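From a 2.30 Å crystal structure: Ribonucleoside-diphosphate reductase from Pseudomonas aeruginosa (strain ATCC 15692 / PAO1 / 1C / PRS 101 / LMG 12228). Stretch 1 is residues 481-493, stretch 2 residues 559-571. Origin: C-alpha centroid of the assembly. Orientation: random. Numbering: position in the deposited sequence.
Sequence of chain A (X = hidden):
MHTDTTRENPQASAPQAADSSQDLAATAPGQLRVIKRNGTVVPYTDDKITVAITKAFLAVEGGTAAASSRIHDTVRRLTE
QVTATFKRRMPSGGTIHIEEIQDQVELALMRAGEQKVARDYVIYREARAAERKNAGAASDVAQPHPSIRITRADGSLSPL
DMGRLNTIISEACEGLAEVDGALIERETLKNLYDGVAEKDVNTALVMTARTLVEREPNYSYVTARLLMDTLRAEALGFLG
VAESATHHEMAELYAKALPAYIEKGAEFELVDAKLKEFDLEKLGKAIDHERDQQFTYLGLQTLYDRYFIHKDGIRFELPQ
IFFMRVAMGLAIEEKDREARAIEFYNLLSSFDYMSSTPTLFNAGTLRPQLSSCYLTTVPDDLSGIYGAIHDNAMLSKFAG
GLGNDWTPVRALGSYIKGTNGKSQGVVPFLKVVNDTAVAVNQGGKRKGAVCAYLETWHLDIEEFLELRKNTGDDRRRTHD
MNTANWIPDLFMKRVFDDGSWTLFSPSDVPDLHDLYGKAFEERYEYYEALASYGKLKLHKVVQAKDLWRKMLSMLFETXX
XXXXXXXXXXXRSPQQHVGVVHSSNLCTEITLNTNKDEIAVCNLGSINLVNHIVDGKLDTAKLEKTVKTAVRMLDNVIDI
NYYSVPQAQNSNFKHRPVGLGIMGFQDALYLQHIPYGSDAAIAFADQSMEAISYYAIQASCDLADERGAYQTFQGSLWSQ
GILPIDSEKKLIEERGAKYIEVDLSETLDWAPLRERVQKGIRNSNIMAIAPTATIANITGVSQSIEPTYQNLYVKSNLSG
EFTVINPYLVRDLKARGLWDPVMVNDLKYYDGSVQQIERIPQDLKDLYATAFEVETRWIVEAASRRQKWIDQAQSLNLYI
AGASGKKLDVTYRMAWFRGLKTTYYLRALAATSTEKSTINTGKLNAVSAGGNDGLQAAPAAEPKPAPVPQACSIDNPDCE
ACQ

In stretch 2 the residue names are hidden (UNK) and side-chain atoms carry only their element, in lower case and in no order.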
# COMPACT_ATOMS: atom_id res chain seq x y z
N MET A 481 23.07 2.82 -22.05
CA MET A 481 23.48 1.60 -22.73
C MET A 481 22.37 0.58 -22.62
O MET A 481 21.75 0.43 -21.56
CB MET A 481 24.77 1.04 -22.11
CG MET A 481 25.36 -0.16 -22.84
SD MET A 481 26.68 -0.97 -21.91
CE MET A 481 25.71 -1.86 -20.70
N ASN A 482 22.10 -0.13 -23.71
CA ASN A 482 21.13 -1.20 -23.70
C ASN A 482 21.78 -2.50 -23.23
O ASN A 482 23.00 -2.66 -23.30
CB ASN A 482 20.50 -1.39 -25.08
CG ASN A 482 19.62 -0.21 -25.50
OD1 ASN A 482 19.80 0.35 -26.58
ND2 ASN A 482 18.67 0.16 -24.65
N THR A 483 20.95 -3.41 -22.75
CA THR A 483 21.40 -4.70 -22.25
C THR A 483 20.48 -5.79 -22.79
O THR A 483 19.30 -5.54 -23.05
CB THR A 483 21.39 -4.75 -20.71
OG1 THR A 483 20.08 -4.44 -20.24
CG2 THR A 483 22.38 -3.75 -20.11
N ALA A 484 21.04 -6.99 -22.96
CA ALA A 484 20.24 -8.13 -23.40
C ALA A 484 20.79 -9.41 -22.79
O ALA A 484 22.01 -9.56 -22.64
CB ALA A 484 20.21 -8.25 -24.92
N ASN A 485 19.89 -10.32 -22.44
CA ASN A 485 20.28 -11.65 -21.98
C ASN A 485 20.59 -12.56 -23.16
O ASN A 485 19.85 -12.60 -24.15
CB ASN A 485 19.16 -12.28 -21.15
CG ASN A 485 18.98 -11.61 -19.80
OD1 ASN A 485 17.94 -11.01 -19.52
ND2 ASN A 485 19.99 -11.72 -18.94
N TRP A 486 21.69 -13.29 -23.05
CA TRP A 486 22.10 -14.32 -24.01
C TRP A 486 21.84 -15.67 -23.33
O TRP A 486 22.67 -16.18 -22.59
CB TRP A 486 23.56 -14.12 -24.41
CG TRP A 486 24.03 -14.91 -25.59
CD1 TRP A 486 25.05 -15.81 -25.62
CD2 TRP A 486 23.52 -14.84 -26.93
NE1 TRP A 486 25.21 -16.32 -26.89
CE2 TRP A 486 24.27 -15.74 -27.71
CE3 TRP A 486 22.49 -14.12 -27.54
CZ2 TRP A 486 24.03 -15.93 -29.07
CZ3 TRP A 486 22.25 -14.31 -28.89
CH2 TRP A 486 23.02 -15.21 -29.64
N ILE A 487 20.66 -16.24 -23.58
CA ILE A 487 20.10 -17.28 -22.73
C ILE A 487 20.34 -18.64 -23.39
O ILE A 487 19.85 -18.86 -24.51
CB ILE A 487 18.60 -17.06 -22.48
CG1 ILE A 487 18.35 -15.65 -21.96
CG2 ILE A 487 18.08 -18.10 -21.49
CD1 ILE A 487 16.88 -15.27 -21.91
N PRO A 488 21.05 -19.56 -22.74
CA PRO A 488 21.14 -20.93 -23.28
C PRO A 488 19.85 -21.70 -23.05
O PRO A 488 19.11 -21.46 -22.09
CB PRO A 488 22.30 -21.55 -22.49
CG PRO A 488 22.97 -20.41 -21.77
CD PRO A 488 21.92 -19.38 -21.57
N ASP A 489 19.59 -22.65 -23.95
CA ASP A 489 18.41 -23.51 -23.80
C ASP A 489 18.39 -24.19 -22.44
O ASP A 489 17.32 -24.37 -21.85
CB ASP A 489 18.39 -24.56 -24.92
CG ASP A 489 17.82 -24.03 -26.22
OD1 ASP A 489 17.60 -22.80 -26.32
OD2 ASP A 489 17.59 -24.84 -27.14
N LEU A 490 19.56 -24.57 -21.93
CA LEU A 490 19.61 -25.33 -20.68
C LEU A 490 19.01 -24.54 -19.53
O LEU A 490 18.35 -25.11 -18.66
CB LEU A 490 21.05 -25.72 -20.37
CG LEU A 490 21.26 -26.65 -19.17
CD1 LEU A 490 20.59 -27.99 -19.40
CD2 LEU A 490 22.74 -26.83 -18.91
N PHE A 491 19.21 -23.22 -19.51
CA PHE A 491 18.62 -22.41 -18.46
C PHE A 491 17.10 -22.49 -18.49
O PHE A 491 16.46 -22.71 -17.46
CB PHE A 491 19.08 -20.96 -18.57
CG PHE A 491 18.38 -20.03 -17.62
CD1 PHE A 491 18.72 -20.00 -16.28
CD2 PHE A 491 17.36 -19.20 -18.06
CE1 PHE A 491 18.06 -19.15 -15.40
CE2 PHE A 491 16.70 -18.36 -17.18
CZ PHE A 491 17.05 -18.33 -15.85
N MET A 492 16.52 -22.32 -19.68
CA MET A 492 15.07 -22.45 -19.81
C MET A 492 14.60 -23.85 -19.42
O MET A 492 13.54 -24.01 -18.81
CB MET A 492 14.64 -22.12 -21.24
CG MET A 492 15.00 -20.71 -21.70
SD MET A 492 14.29 -19.41 -20.69
CE MET A 492 12.53 -19.75 -20.86
N LYS A 493 15.38 -24.87 -19.78
CA LYS A 493 15.06 -26.23 -19.34
C LYS A 493 14.99 -26.31 -17.82
O LYS A 493 14.09 -26.95 -17.27
CB LYS A 493 16.09 -27.22 -19.87
CG LYS A 493 16.01 -27.49 -21.37
CD LYS A 493 17.01 -28.56 -21.77
CE LYS A 493 16.92 -28.91 -23.25
NZ LYS A 493 17.89 -29.98 -23.63
N UNK A 559 12.57 -2.24 -18.62
CA UNK A 559 12.64 -2.51 -20.04
C UNK A 559 13.85 -3.31 -20.48
O UNK A 559 14.01 -3.57 -21.68
N UNK A 560 14.71 -3.70 -19.54
CA UNK A 560 15.98 -4.34 -19.87
C UNK A 560 16.33 -5.30 -18.74
O UNK A 560 15.86 -5.13 -17.61
c UNK A 560 15.99 -0.46 -22.02
c UNK A 560 16.80 -2.30 -21.14
c UNK A 560 17.09 -3.31 -20.06
c UNK A 560 17.11 -2.29 -22.45
n UNK A 560 16.10 -1.14 -20.90
n UNK A 560 16.60 -1.13 -22.98
N UNK A 561 17.17 -6.32 -19.01
CA UNK A 561 17.70 -6.67 -20.33
C UNK A 561 16.69 -7.41 -21.20
O UNK A 561 15.81 -8.09 -20.67
c UNK A 561 17.84 -7.07 -17.94
c UNK A 561 19.16 -7.39 -18.55
c UNK A 561 18.90 -7.58 -20.00
N UNK A 562 16.83 -7.29 -22.51
CA UNK A 562 15.98 -8.05 -23.42
C UNK A 562 16.33 -9.54 -23.33
O UNK A 562 17.35 -9.93 -22.76
c UNK A 562 17.66 -5.19 -26.63
c UNK A 562 16.54 -5.13 -25.79
c UNK A 562 15.89 -3.89 -25.61
c UNK A 562 16.33 -2.72 -26.25
c UNK A 562 15.83 -6.09 -25.00
c UNK A 562 17.42 -2.82 -27.06
n UNK A 562 14.84 -4.09 -24.76
c UNK A 562 16.15 -7.54 -24.85
c UNK A 562 14.82 -5.41 -24.39
c UNK A 562 18.09 -4.04 -27.26
N UNK A 563 15.45 -10.36 -23.89
CA UNK A 563 15.59 -11.81 -23.86
C UNK A 563 15.88 -12.33 -25.26
O UNK A 563 15.05 -12.19 -26.17
c UNK A 563 12.76 -13.12 -21.46
c UNK A 563 14.26 -11.17 -21.13
c UNK A 563 14.12 -12.52 -21.79
c UNK A 563 14.31 -12.46 -23.31
N UNK A 564 17.07 -12.92 -25.44
CA UNK A 564 17.46 -13.54 -26.69
C UNK A 564 18.02 -14.92 -26.39
O UNK A 564 18.57 -15.16 -25.31
c UNK A 564 18.50 -12.70 -27.46
o UNK A 564 19.73 -12.69 -26.74
c UNK A 564 18.00 -11.27 -27.65
N UNK A 565 17.90 -15.84 -27.35
CA UNK A 565 18.16 -17.25 -27.12
C UNK A 565 19.36 -17.72 -27.93
O UNK A 565 19.34 -17.70 -29.17
c UNK A 565 15.73 -17.70 -26.59
c UNK A 565 13.58 -16.97 -25.00
c UNK A 565 13.58 -16.67 -26.35
c UNK A 565 14.66 -17.62 -24.45
c UNK A 565 16.91 -18.07 -27.44
c UNK A 565 15.73 -17.98 -25.24
c UNK A 565 14.65 -17.03 -27.14
N UNK A 566 20.40 -18.16 -27.22
CA UNK A 566 21.70 -18.41 -27.82
C UNK A 566 21.68 -19.63 -28.74
O UNK A 566 22.30 -19.61 -29.81
c UNK A 566 22.73 -18.59 -26.70
c UNK A 566 24.85 -19.57 -25.82
c UNK A 566 24.00 -19.34 -27.06
n UNK A 566 26.75 -20.88 -24.92
c UNK A 566 26.11 -20.34 -26.15
N UNK A 567 21.00 -20.69 -28.34
CA UNK A 567 21.13 -21.97 -29.02
C UNK A 567 20.40 -22.01 -30.36
O UNK A 567 20.97 -22.52 -31.34
o UNK A 567 21.21 -23.57 -25.82
c UNK A 567 20.66 -23.09 -28.10
o UNK A 567 22.87 -23.34 -27.23
c UNK A 567 21.64 -23.36 -26.97
N UNK A 568 19.16 -21.52 -30.47
CA UNK A 568 18.56 -21.43 -31.82
C UNK A 568 19.33 -20.51 -32.75
O UNK A 568 19.39 -20.79 -33.96
c UNK A 568 17.15 -20.40 -30.15
c UNK A 568 17.14 -20.92 -31.54
c UNK A 568 18.19 -21.19 -29.42
N UNK A 569 19.93 -19.43 -32.24
CA UNK A 569 20.75 -18.57 -33.09
C UNK A 569 21.96 -19.31 -33.64
O UNK A 569 22.43 -19.00 -34.74
s UNK A 569 19.90 -16.17 -31.90
c UNK A 569 21.21 -17.33 -32.32
N UNK A 570 22.50 -20.27 -32.89
CA UNK A 570 23.71 -20.96 -33.32
C UNK A 570 23.41 -22.24 -34.09
O UNK A 570 24.05 -22.51 -35.11
n UNK A 570 25.15 -19.38 -30.72
c UNK A 570 25.53 -20.15 -31.74
o UNK A 570 26.57 -19.97 -32.36
c UNK A 570 24.60 -21.29 -32.11
N UNK A 571 22.45 -23.04 -33.61
CA UNK A 571 22.13 -24.29 -34.27
C UNK A 571 21.55 -24.07 -35.66
O UNK A 571 21.68 -24.93 -36.53
c UNK A 571 22.67 -26.85 -32.49
c UNK A 571 21.15 -25.10 -33.42
c UNK A 571 20.66 -26.16 -31.20
c UNK A 571 21.75 -25.70 -32.14
O HOH W 1 19.01 -20.54 -26.16
O HOH W 2 21.86 -25.05 -23.82

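Position 559 has no side-chain atoms and positive phi. A CB here would jam against the carbonyl O of the residue before. It is Gly559.

Position 560 has one carbon, then a five-membered ring of three carbons and two nitrogens. Its CB lies 3.2 Å from Thr483 OG1. This is His560. Its NE2 is 3.0 Å from Asn482 ND2.

Position 561 has three carbons closing a ring onto the backbone N, after a cis peptide bond. Its CB is 3.7 Å from Ala484 CA. This is Pro561.

Position 562 has one carbon, then fused five- and six-membered rings of eight carbons and one nitrogen. Its CB is 4.1 Å from Ala484 CB. The indole makes it Trp562.

Position 563 has four carbons, forked at the second. The fork packs on Ile487. This is Leu563, with CG 3.9 Å from Ile487 CD1.

Position 564 has one carbon carrying an oxygen and a carbon. The oxygen sits at the edge of the Trp486 ring. This is Thr564. Its OG1 donates to Asn485 O (2.6 Å).

Position 565 has one carbon and a ring of six carbons, beside Ile487 and Met492. It is Phe565. Its CD1 is 4.1 Å from Ile487 CB.

Position 566 has four carbons in a row ending in nitrogen. Its CB lies over one face of Trp486, a CH-pi contact. This is Lys566.

Position 567 has two carbons, the second carrying two oxygens. One oxygen lies close to Asp489 N. This carboxylate is Asp567; OD2 accepts from Asp489 N (2.6 Å).

Position 568 has three carbons closing a ring onto N, near Asp489. This is Pro568, with CD 3.5 Å from Asp489 OD1.

Position 569 has one carbon and one sulfur. Its CB is 3.9 Å from Trp486 CH2. This is Cys569.

Position 570 has two carbons, the second carrying one oxygen and one nitrogen. The nitrogen lies near the Trp486 ring. This is Asn570, with ND2 4.0 Å from Trp486 CZ2.

Position 571 has four carbons, forked at the second, and does not contact stretch 1. It is Leu571.

The strands pair in parallel. Backbone donors alternate between them, from Trp562 N to Thr483 O (3.1 Å) up to Lys566 N to Ile487 O (2.9 Å), which reaches the first residue of the second helix. Side chains are left to pack on both faces. The bond from Asp489 N to Asp567 OD2 joins the helix starts. Water 1 donates to Ile487 O and Asp489 OD1 and accepts from Asp567 N, bridging the stretches where strands give way to helices.

Stretch 2 559-571: GHPWLTFKDPCNL
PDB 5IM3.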